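Local coordinates for capsular polysaccharide biosynthesis protein (Burkholderia pseudomallei, PDB 4BQN) that binds coenzyme A and probably acts as an acetyltransferase in the biosynthesis of the capsular polysaccharide, at residues A123-A128 / E275-F280; E143-S148 / S240-Y245; S148-I153 / R246-F251. The protein carries 1 engineered substitution. All coordinates share one frame; numbering follows the deposited sequence.

How the contacts relate
All three contacts belong to the largely helical part of the chain, away from the parallel four-stranded sheet. Contacts 2 and 3, their centres about 7 Å apart, share S148, use helix 142-151 and consecutive pieces of the loop before strand 260-262, and are tied by a probable hydrogen bond from R150 NH1 to I244 O, 3.3 Å. Contact 1, about 16 Å from contact 2 between centres, meets it where L124 CD2 packs on I145 CG2 at 3.5 Å. Along the chain contacts 2 and 3 are nested inside the loop closed by contact 1, and their segments alternate. None lines the coenzyme A pocket: the side chains of F280 and Y245 lie about 13 and 14 Å from the ligand.

Contact 1: A123-A128 / E275-F280; sequences ALIAGA and EQFEWF
Helix 123-130 lies across helix 269-281 at a signed crossing angle of -60°, the local axes approaching to 9.5 Å. I125 carries most of the contact. CG1 lies beside the backbone N (chi1 -73°), which puts CG2 anti to it and almost on the normal through the F277 ring, 3.5 Å from the centroid, a CH-pi contact over the centre of the face. The same methyl reaches F280 CD2 at 3.8 Å, so it wedges between the two phenylalanines, while the other branch runs out straight to put CD1 on Q276 CB at 3.7 Å. A126 follows with a second CH-pi contact: CB stands over one face of the F280 ring, 3.8 Å from its centroid and displaced toward the rim. W279 CE3 covers the opposite face. Three residues on from I125, A128 CB closes on F277 CZ at 4.0 Å. Q276 OE1 accepts a hydrogen bond from the backbone N of D122, just before the first helix. V288 of helix 285-296 covers A126 and F280, and the Y138 ring meets F277 edge-to-face. Across the interface itself the cohesion is wholly apolar, two CH-pi contacts plus aliphatic packing, so it rests on shape and burial.

Contact 2: E143-S148 / S240-Y245; sequences EEIGAS and SLYPIY
G146 and Y245 bring the two backbones close, their CA atoms 4.8 Å apart, where the irregular 240-245 loop runs up against helix 142-151. With no side chain at G146, P243 O comes right up to its CA, 3.1 Å away, and the C-H points at the oxygen nearly straight, at 162°. The loop makes a classic gamma-turn here, centred on I244 with its positive phi of 73° and closed by a weak hydrogen bond from Y245 N to P243 O, so one carbonyl serves both the turn and the helix. The turn thereby joins helix 142-151 to the long connection between helix 204-217 and strand 260-262. I244 packs on the helix through both branches. Its extended CG1 branch lays CD1 over E143 O at 3.4 Å and beside E143 CB, and its CG2 faces A147 CA at 3.9 Å. E143, bent at chi2 (82°), crosses P243 at about a right angle with CG against the proline CB, while its carboxylate goes to a salt bridge with R256. At I145, CG2 touches the CD2-CE2 side of Y242 at 3.7 Å, and the Y242 hydroxyl is hydrogen-bonded to D122 and Y138.

Contact 3: S148-I153 / R246-F251; sequences SLRIDI and RDCFDF
The central interaction sets the thiol of C248 against the long arm of R150. With CG anti to the backbone N (chi1 173°) and the chain extended from CG to NE, R150 leaves the last turn of helix 142-151 and passes along SG, which touches CG, CD and NE in succession. The closest of these is NE, at 3.4 Å. The sulfur stands over one face of the guanidinium, offset toward the rim, so this is contact with the flat side of the group. C248 reaches it because SG lies anti to its own carbonyl carbon, chi1 -62°.

Polar links run past the sulfur. R150 NH2 donates to a water at 2.7 Å, which lies in the guanidinium plane at its edge and in turn donates to D247 O at 3.0 Å. NH1, with its probable hydrogen bond to I244 O of contact 2, rests 3.6 Å from D247 CB. The D247 carboxylate is turned at 55° to the guanidinium, and NH1 and OD2 stay 4.8 Å apart, so the opposite charges are near each other without pairing. OD1 of D247 instead makes a long salt bridge with R246 NH1.

Apolar packing is carried by I153, the first residue of helix 153-167. Its CG1 is anti to the backbone N, and CD1 meets C248 CB at 3.7 Å and F249 CZ at 4.1 Å. The F249 ring is also met edge-to-face by Y245.

The 3-10 turn at 246-248 is thus joined to the junction of two helices by the buried I153 packing and, on the exposed side, by the R150 arm over SG. Two backbone carbonyls, one reached through water, would help to hold the guanidinium in this orientation, in the conformer described, and D247 may add a modest, solvent-screened attraction.

Contact 1: A123-A128 / E275-F280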
loop_
_atom_site.group_PDB
_atom_site.type_symbol
_atom_site.label_atom_id
_atom_site.label_comp_id
_atom_site.label_asym_id
_atom_site.label_seq_id
_atom_site.Cartn_x
_atom_site.Cartn_y
_atom_site.Cartn_z
ATOM N N ALA A 123 7.137 7.423 -11.698
ATOM C CA ALA A 123 6.512 8.641 -12.173
ATOM C C ALA A 123 7.504 9.756 -12.460
ATOM O O ALA A 123 7.227 10.608 -13.303
ATOM C CB ALA A 123 5.456 9.117 -11.191
ATOM N N LEU A 124 8.648 9.782 -11.780
ATOM C CA LEU A 124 9.629 10.808 -12.123
ATOM C C LEU A 124 10.167 10.561 -13.527
ATOM O O LEU A 124 10.385 11.499 -14.273
ATOM C CB LEU A 124 10.754 10.879 -11.087
ATOM C CG LEU A 124 11.645 12.119 -11.244
ATOM C CD1 LEU A 124 10.864 13.416 -11.061
ATOM C CD2 LEU A 124 12.790 12.049 -10.257
ATOM N N ILE A 125 10.370 9.295 -13.883
ATOM C CA ILE A 125 10.732 8.936 -15.264
ATOM C C ILE A 125 9.668 9.428 -16.248
ATOM O O ILE A 125 10.009 9.956 -17.298
ATOM C CB ILE A 125 11.053 7.438 -15.389
ATOM C CG1 ILE A 125 12.407 7.201 -14.730
ATOM C CG2 ILE A 125 11.073 6.980 -16.851
ATOM C CD1 ILE A 125 12.902 5.775 -14.745
ATOM N N ALA A 126 8.387 9.255 -15.915
ATOM C CA ALA A 126 7.335 9.815 -16.772
ATOM C C ALA A 126 7.533 11.320 -17.017
ATOM O O ALA A 126 7.432 11.788 -18.150
ATOM C CB ALA A 126 5.947 9.534 -16.207
ATOM N N GLY A 127 7.846 12.066 -15.959
ATOM C CA GLY A 127 8.135 13.496 -16.107
ATOM C C GLY A 127 9.343 13.779 -16.982
ATOM O O GLY A 127 9.331 14.700 -17.794
ATOM N N ALA A 128 10.384 12.971 -16.822
ATOM C CA ALA A 128 11.579 13.084 -17.657
ATOM C C ALA A 128 11.262 12.820 -19.134
ATOM O O ALA A 128 11.744 13.547 -20.011
ATOM C CB ALA A 128 12.657 12.144 -17.152
ATOM N N GLU A 275 14.239 0.246 -18.608
ATOM C CA GLU A 275 12.989 -0.381 -19.066
ATOM C C GLU A 275 11.761 0.474 -18.753
ATOM O O GLU A 275 10.783 0.464 -19.490
ATOM C CB GLU A 275 12.849 -1.791 -18.485
ATOM C CG GLU A 275 13.815 -2.803 -19.089
ATOM C CD GLU A 275 13.691 -4.206 -18.508
ATOM O OE1 GLU A 275 12.671 -4.505 -17.850
ATOM O OE2 GLU A 275 14.623 -5.016 -18.714
ATOM N N GLN A 276 11.810 1.224 -17.659
ATOM C CA GLN A 276 10.736 2.187 -17.372
ATOM C C GLN A 276 10.629 3.228 -18.482
ATOM O O GLN A 276 9.527 3.545 -18.951
ATOM C CB GLN A 276 10.945 2.870 -16.007
ATOM C CG GLN A 276 10.758 1.934 -14.821
ATOM C CD GLN A 276 9.292 1.628 -14.572
ATOM O OE1 GLN A 276 8.473 2.538 -14.454
ATOM N NE2 GLN A 276 8.951 0.345 -14.510
ATOM N N PHE A 277 11.769 3.769 -18.909
ATOM C CA PHE A 277 11.762 4.695 -20.048
ATOM C C PHE A 277 11.127 4.047 -21.274
ATOM O O PHE A 277 10.267 4.648 -21.920
ATOM C CB PHE A 277 13.171 5.201 -20.381
ATOM C CG PHE A 277 13.578 6.413 -19.594
ATOM C CD1 PHE A 277 13.292 7.697 -20.070
ATOM C CD2 PHE A 277 14.223 6.278 -18.363
ATOM C CE1 PHE A 277 13.647 8.824 -19.346
ATOM C CE2 PHE A 277 14.591 7.406 -17.641
ATOM C CZ PHE A 277 14.286 8.675 -18.124
ATOM N N GLU A 278 11.534 2.815 -21.572
ATOM C CA GLU A 278 11.027 2.113 -22.747
ATOM C C GLU A 278 9.515 1.903 -22.641
ATOM O O GLU A 278 8.791 2.049 -23.623
ATOM C CB GLU A 278 11.783 0.802 -22.924
ATOM C CG GLU A 278 13.236 1.060 -23.312
ATOM C CD GLU A 278 14.200 -0.080 -23.040
ATOM O OE1 GLU A 278 13.782 -1.160 -22.577
ATOM O OE2 GLU A 278 15.405 0.116 -23.302
ATOM N N TRP A 279 9.038 1.606 -21.434
ATOM C CA TRP A 279 7.619 1.386 -21.203
ATOM C C TRP A 279 6.828 2.676 -21.462
ATOM O O TRP A 279 5.855 2.662 -22.216
ATOM C CB TRP A 279 7.392 0.853 -19.784
ATOM C CG TRP A 279 5.985 0.388 -19.556
ATOM C CD1 TRP A 279 5.485 -0.863 -19.809
ATOM C CD2 TRP A 279 4.891 1.158 -19.041
ATOM N NE1 TRP A 279 4.146 -0.915 -19.489
ATOM C CE2 TRP A 279 3.761 0.307 -19.003
ATOM C CE3 TRP A 279 4.757 2.483 -18.591
ATOM C CZ2 TRP A 279 2.507 0.741 -18.562
ATOM C CZ3 TRP A 279 3.492 2.915 -18.139
ATOM C CH2 TRP A 279 2.392 2.045 -18.141
ATOM N N PHE A 280 7.259 3.793 -20.876
ATOM C CA PHE A 280 6.555 5.053 -21.100
ATOM C C PHE A 280 6.604 5.510 -22.562
ATOM O O PHE A 280 5.634 6.105 -23.046
ATOM C CB PHE A 280 7.089 6.158 -20.201
ATOM C CG PHE A 280 6.657 6.037 -18.762
ATOM C CD1 PHE A 280 5.320 6.226 -18.402
ATOM C CD2 PHE A 280 7.592 5.754 -17.764
ATOM C CE1 PHE A 280 4.924 6.130 -17.073
ATOM C CE2 PHE A 280 7.202 5.670 -16.437
ATOM C CZ PHE A 280 5.869 5.858 -16.092
#

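Contact 2: E143-S148 / S240-Y245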
loop_
_atom_site.group_PDB
_atom_site.type_symbol
_atom_site.label_atom_id
_atom_site.label_comp_id
_atom_site.label_asym_id
_atom_site.label_seq_id
_atom_site.Cartn_x
_atom_site.Cartn_y
_atom_site.Cartn_z
ATOM N N GLU A 143 21.893 10.439 -8.506
ATOM C CA GLU A 143 22.349 11.058 -7.259
ATOM C C GLU A 143 21.771 12.447 -7.054
ATOM O O GLU A 143 21.417 12.805 -5.933
ATOM C CB GLU A 143 23.875 11.129 -7.210
ATOM C CG GLU A 143 24.543 9.796 -6.910
ATOM C CD GLU A 143 24.698 8.888 -8.122
ATOM O OE1 GLU A 143 24.374 9.296 -9.262
ATOM O OE2 GLU A 143 25.169 7.751 -7.921
ATOM N N GLU A 144 21.697 13.245 -8.120
ATOM C CA GLU A 144 21.113 14.588 -8.031
ATOM C C GLU A 144 19.641 14.492 -7.628
ATOM O O GLU A 144 19.154 15.271 -6.792
ATOM C CB GLU A 144 21.247 15.346 -9.357
ATOM C CG GLU A 144 22.657 15.832 -9.667
ATOM C CD GLU A 144 23.523 14.822 -10.409
ATOM O OE1 GLU A 144 23.228 13.608 -10.422
ATOM O OE2 GLU A 144 24.546 15.261 -10.974
ATOM N N ILE A 145 18.929 13.543 -8.229
ATOM C CA ILE A 145 17.542 13.282 -7.856
ATOM C C ILE A 145 17.435 12.881 -6.380
ATOM O O ILE A 145 16.635 13.449 -5.626
ATOM C CB ILE A 145 16.923 12.173 -8.723
ATOM C CG1 ILE A 145 16.801 12.649 -10.175
ATOM C CG2 ILE A 145 15.567 11.740 -8.148
ATOM C CD1 ILE A 145 16.563 11.538 -11.167
ATOM N N GLY A 146 18.250 11.911 -5.965
ATOM C CA GLY A 146 18.245 11.452 -4.571
ATOM C C GLY A 146 18.607 12.557 -3.584
ATOM O O GLY A 146 18.043 12.629 -2.489
ATOM N N ALA A 147 19.538 13.429 -3.974
ATOM C CA ALA A 147 19.944 14.553 -3.132
ATOM C C ALA A 147 18.789 15.525 -2.949
ATOM O O ALA A 147 18.574 16.037 -1.855
ATOM C CB ALA A 147 21.162 15.251 -3.732
ATOM N N SER A 148 18.020 15.757 -4.010
ATOM C CA SER A 148 16.846 16.626 -3.917
ATOM C C SER A 148 15.803 16.041 -2.969
ATOM O O SER A 148 15.277 16.729 -2.097
ATOM C CB SER A 148 16.226 16.828 -5.298
ATOM O OG SER A 148 15.146 17.745 -5.218
ATOM N N SER A 240 13.400 -0.257 -4.871
ATOM C CA SER A 240 14.706 0.159 -4.382
ATOM C C SER A 240 14.740 1.665 -4.115
ATOM O O SER A 240 14.233 2.448 -4.907
ATOM C CB SER A 240 15.748 -0.208 -5.422
ATOM O OG SER A 240 17.023 0.189 -4.987
ATOM N N LEU A 241 15.344 2.068 -3.000
ATOM C CA LEU A 241 15.485 3.487 -2.692
ATOM C C LEU A 241 16.578 4.138 -3.538
ATOM O O LEU A 241 17.625 3.529 -3.784
ATOM C CB LEU A 241 15.762 3.697 -1.201
ATOM C CG LEU A 241 14.586 3.491 -0.238
ATOM C CD1 LEU A 241 14.229 2.019 -0.012
ATOM C CD2 LEU A 241 14.869 4.176 1.085
ATOM N N TYR A 242 16.338 5.371 -3.968
ATOM C CA TYR A 242 17.312 6.070 -4.807
ATOM C C TYR A 242 18.610 6.368 -4.031
ATOM O O TYR A 242 18.605 6.464 -2.799
ATOM C CB TYR A 242 16.716 7.380 -5.334
ATOM C CG TYR A 242 15.987 7.261 -6.660
ATOM C CD1 TYR A 242 14.976 6.314 -6.865
ATOM C CD2 TYR A 242 16.277 8.151 -7.698
ATOM C CE1 TYR A 242 14.302 6.239 -8.085
ATOM C CE2 TYR A 242 15.610 8.085 -8.918
ATOM C CZ TYR A 242 14.628 7.126 -9.106
ATOM O OH TYR A 242 13.967 7.074 -10.310
ATOM N N PRO A 243 19.724 6.548 -4.764
ATOM C CA PRO A 243 20.978 6.918 -4.110
ATOM C C PRO A 243 20.800 8.188 -3.285
ATOM O O PRO A 243 19.978 9.049 -3.639
ATOM C CB PRO A 243 21.920 7.202 -5.289
ATOM C CG PRO A 243 21.345 6.470 -6.454
ATOM C CD PRO A 243 19.852 6.539 -6.241
ATOM N N ILE A 244 21.625 8.301 -2.238
ATOM C CA ILE A 244 21.696 9.460 -1.335
ATOM C C ILE A 244 20.469 9.509 -0.422
ATOM O O ILE A 244 20.606 9.480 0.805
ATOM C CB ILE A 244 21.961 10.803 -2.073
ATOM C CG1 ILE A 244 23.298 10.712 -2.825
ATOM C CG2 ILE A 244 21.962 11.971 -1.081
ATOM C CD1 ILE A 244 23.691 11.967 -3.571
ATOM N N TYR A 245 19.276 9.513 -1.018
ATOM C CA TYR A 245 18.037 9.433 -0.247
ATOM C C TYR A 245 18.044 8.180 0.637
ATOM O O TYR A 245 17.658 8.218 1.812
ATOM C CB TYR A 245 16.839 9.425 -1.193
ATOM C CG TYR A 245 15.516 9.566 -0.483
ATOM C CD1 TYR A 245 15.163 10.780 0.126
ATOM C CD2 TYR A 245 14.584 8.540 -0.466
ATOM C CE1 TYR A 245 13.951 10.950 0.758
ATOM C CE2 TYR A 245 13.359 8.696 0.187
ATOM C CZ TYR A 245 13.044 9.905 0.788
ATOM O OH TYR A 245 11.843 10.120 1.435
#

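Contact 3: S148-I153 / R246-F251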
loop_
_atom_site.group_PDB
_atom_site.type_symbol
_atom_site.label_atom_id
_atom_site.label_comp_id
_atom_site.label_asym_id
_atom_site.label_seq_id
_atom_site.Cartn_x
_atom_site.Cartn_y
_atom_site.Cartn_z
ATOM N N SER A 148 18.020 15.757 -4.010
ATOM C CA SER A 148 16.846 16.626 -3.917
ATOM C C SER A 148 15.803 16.041 -2.969
ATOM O O SER A 148 15.277 16.729 -2.097
ATOM C CB SER A 148 16.226 16.828 -5.298
ATOM O OG SER A 148 15.146 17.745 -5.218
ATOM N N LEU A 149 15.505 14.754 -3.140
ATOM C CA LEU A 149 14.559 14.080 -2.259
ATOM C C LEU A 149 15.031 14.124 -0.809
ATOM O O LEU A 149 14.220 14.312 0.102
ATOM C CB LEU A 149 14.352 12.637 -2.716
ATOM C CG LEU A 149 13.762 12.462 -4.115
ATOM C CD1 LEU A 149 13.740 10.984 -4.500
ATOM C CD2 LEU A 149 12.369 13.069 -4.209
ATOM N N ARG A 150 16.340 13.969 -0.591
ATOM C CA ARG A 150 16.876 14.008 0.771
ATOM C C ARG A 150 16.648 15.381 1.397
ATOM O O ARG A 150 16.219 15.478 2.558
ATOM C CB ARG A 150 18.357 13.628 0.815
ATOM C CG ARG A 150 18.967 13.824 2.191
ATOM C CD ARG A 150 20.207 12.969 2.304
ATOM N NE ARG A 150 20.707 12.924 3.671
ATOM C CZ ARG A 150 21.543 11.994 4.132
ATOM N NH1 ARG A 150 21.975 11.016 3.345
ATOM N NH2 ARG A 150 21.948 12.036 5.391
ATOM N N ILE A 151 16.922 16.439 0.648
ATOM C CA ILE A 151 16.645 17.788 1.132
ATOM C C ILE A 151 15.164 17.937 1.503
ATOM O O ILE A 151 14.826 18.618 2.487
ATOM C CB ILE A 151 17.080 18.846 0.092
ATOM C CG1 ILE A 151 18.617 18.891 0.027
ATOM C CG2 ILE A 151 16.506 20.224 0.401
ATOM C CD1 ILE A 151 19.182 19.552 -1.215
ATOM N N ASP A 152 14.295 17.248 0.761
ATOM C CA ASP A 152 12.852 17.369 0.952
ATOM C C ASP A 152 12.232 16.281 1.826
ATOM O O ASP A 152 11.006 16.172 1.861
ATOM C CB ASP A 152 12.155 17.384 -0.414
ATOM C CG ASP A 152 12.453 18.643 -1.204
ATOM O OD1 ASP A 152 12.895 19.646 -0.591
ATOM O OD2 ASP A 152 12.250 18.636 -2.443
ATOM N N ILE A 153 13.036 15.485 2.538
ATOM C CA ILE A 153 12.486 14.318 3.236
ATOM C C ILE A 153 11.398 14.673 4.254
ATOM O O ILE A 153 10.383 13.970 4.339
ATOM C CB ILE A 153 13.594 13.430 3.838
ATOM C CG1 ILE A 153 12.999 12.085 4.255
ATOM C CG2 ILE A 153 14.314 14.146 4.990
ATOM C CD1 ILE A 153 14.031 11.049 4.623
ATOM N N ARG A 246 18.544 7.069 0.093
ATOM C CA ARG A 246 18.545 5.796 0.809
ATOM C C ARG A 246 19.351 5.879 2.112
ATOM O O ARG A 246 19.086 5.142 3.070
ATOM C CB ARG A 246 19.090 4.680 -0.093
ATOM C CG ARG A 246 20.566 4.819 -0.463
ATOM C CD ARG A 246 20.997 3.801 -1.522
ATOM N NE ARG A 246 20.837 2.412 -1.076
ATOM C CZ ARG A 246 21.671 1.768 -0.263
ATOM N NH1 ARG A 246 22.756 2.367 0.217
ATOM N NH2 ARG A 246 21.397 0.520 0.084
ATOM N N ASP A 247 20.324 6.791 2.156
ATOM C CA ASP A 247 21.203 6.886 3.318
ATOM C C ASP A 247 20.532 7.601 4.504
ATOM O O ASP A 247 21.108 7.660 5.591
ATOM C CB ASP A 247 22.533 7.532 2.921
ATOM C CG ASP A 247 23.290 6.700 1.899
ATOM O OD1 ASP A 247 23.323 5.457 2.051
ATOM O OD2 ASP A 247 23.822 7.277 0.926
ATOM N N CYS A 248 19.307 8.094 4.303
ATOM C CA CYS A 248 18.485 8.612 5.411
ATOM C C CYS A 248 17.879 7.498 6.259
ATOM O O CYS A 248 17.265 7.773 7.289
ATOM C CB CYS A 248 17.347 9.484 4.873
ATOM S SG CYS A 248 17.921 10.941 3.977
ATOM N N PHE A 249 18.031 6.247 5.825
ATOM C CA PHE A 249 17.340 5.101 6.422
ATOM C C PHE A 249 18.345 4.156 7.028
ATOM O O PHE A 249 19.324 3.804 6.388
ATOM C CB PHE A 249 16.494 4.423 5.342
ATOM C CG PHE A 249 15.437 5.326 4.799
ATOM C CD1 PHE A 249 15.714 6.183 3.733
ATOM C CD2 PHE A 249 14.169 5.373 5.385
ATOM C CE1 PHE A 249 14.751 7.058 3.259
ATOM C CE2 PHE A 249 13.202 6.248 4.907
ATOM C CZ PHE A 249 13.489 7.088 3.838
ATOM N N ASP A 250 18.084 3.729 8.257
ATOM C CA ASP A 250 19.046 2.947 9.036
ATOM C C ASP A 250 19.377 1.602 8.409
ATOM O O ASP A 250 20.469 1.066 8.606
ATOM C CB ASP A 250 18.531 2.708 10.463
ATOM C CG ASP A 250 18.485 3.971 11.309
ATOM O OD1 ASP A 250 18.972 5.033 10.866
ATOM O OD2 ASP A 250 17.949 3.890 12.439
ATOM N N PHE A 251 18.423 1.056 7.660
ATOM C CA PHE A 251 18.536 -0.307 7.116
ATOM C C PHE A 251 19.300 -0.425 5.801
ATOM O O PHE A 251 19.574 -1.536 5.339
ATOM C CB PHE A 251 17.140 -0.931 6.966
ATOM C CG PHE A 251 16.159 -0.065 6.204
ATOM C CD1 PHE A 251 16.188 -0.010 4.818
ATOM C CD2 PHE A 251 15.201 0.709 6.883
ATOM C CE1 PHE A 251 15.292 0.793 4.116
ATOM C CE2 PHE A 251 14.298 1.516 6.186
ATOM C CZ PHE A 251 14.338 1.546 4.795
HETATM O O HOH W 1 23.115 9.749 6.360
#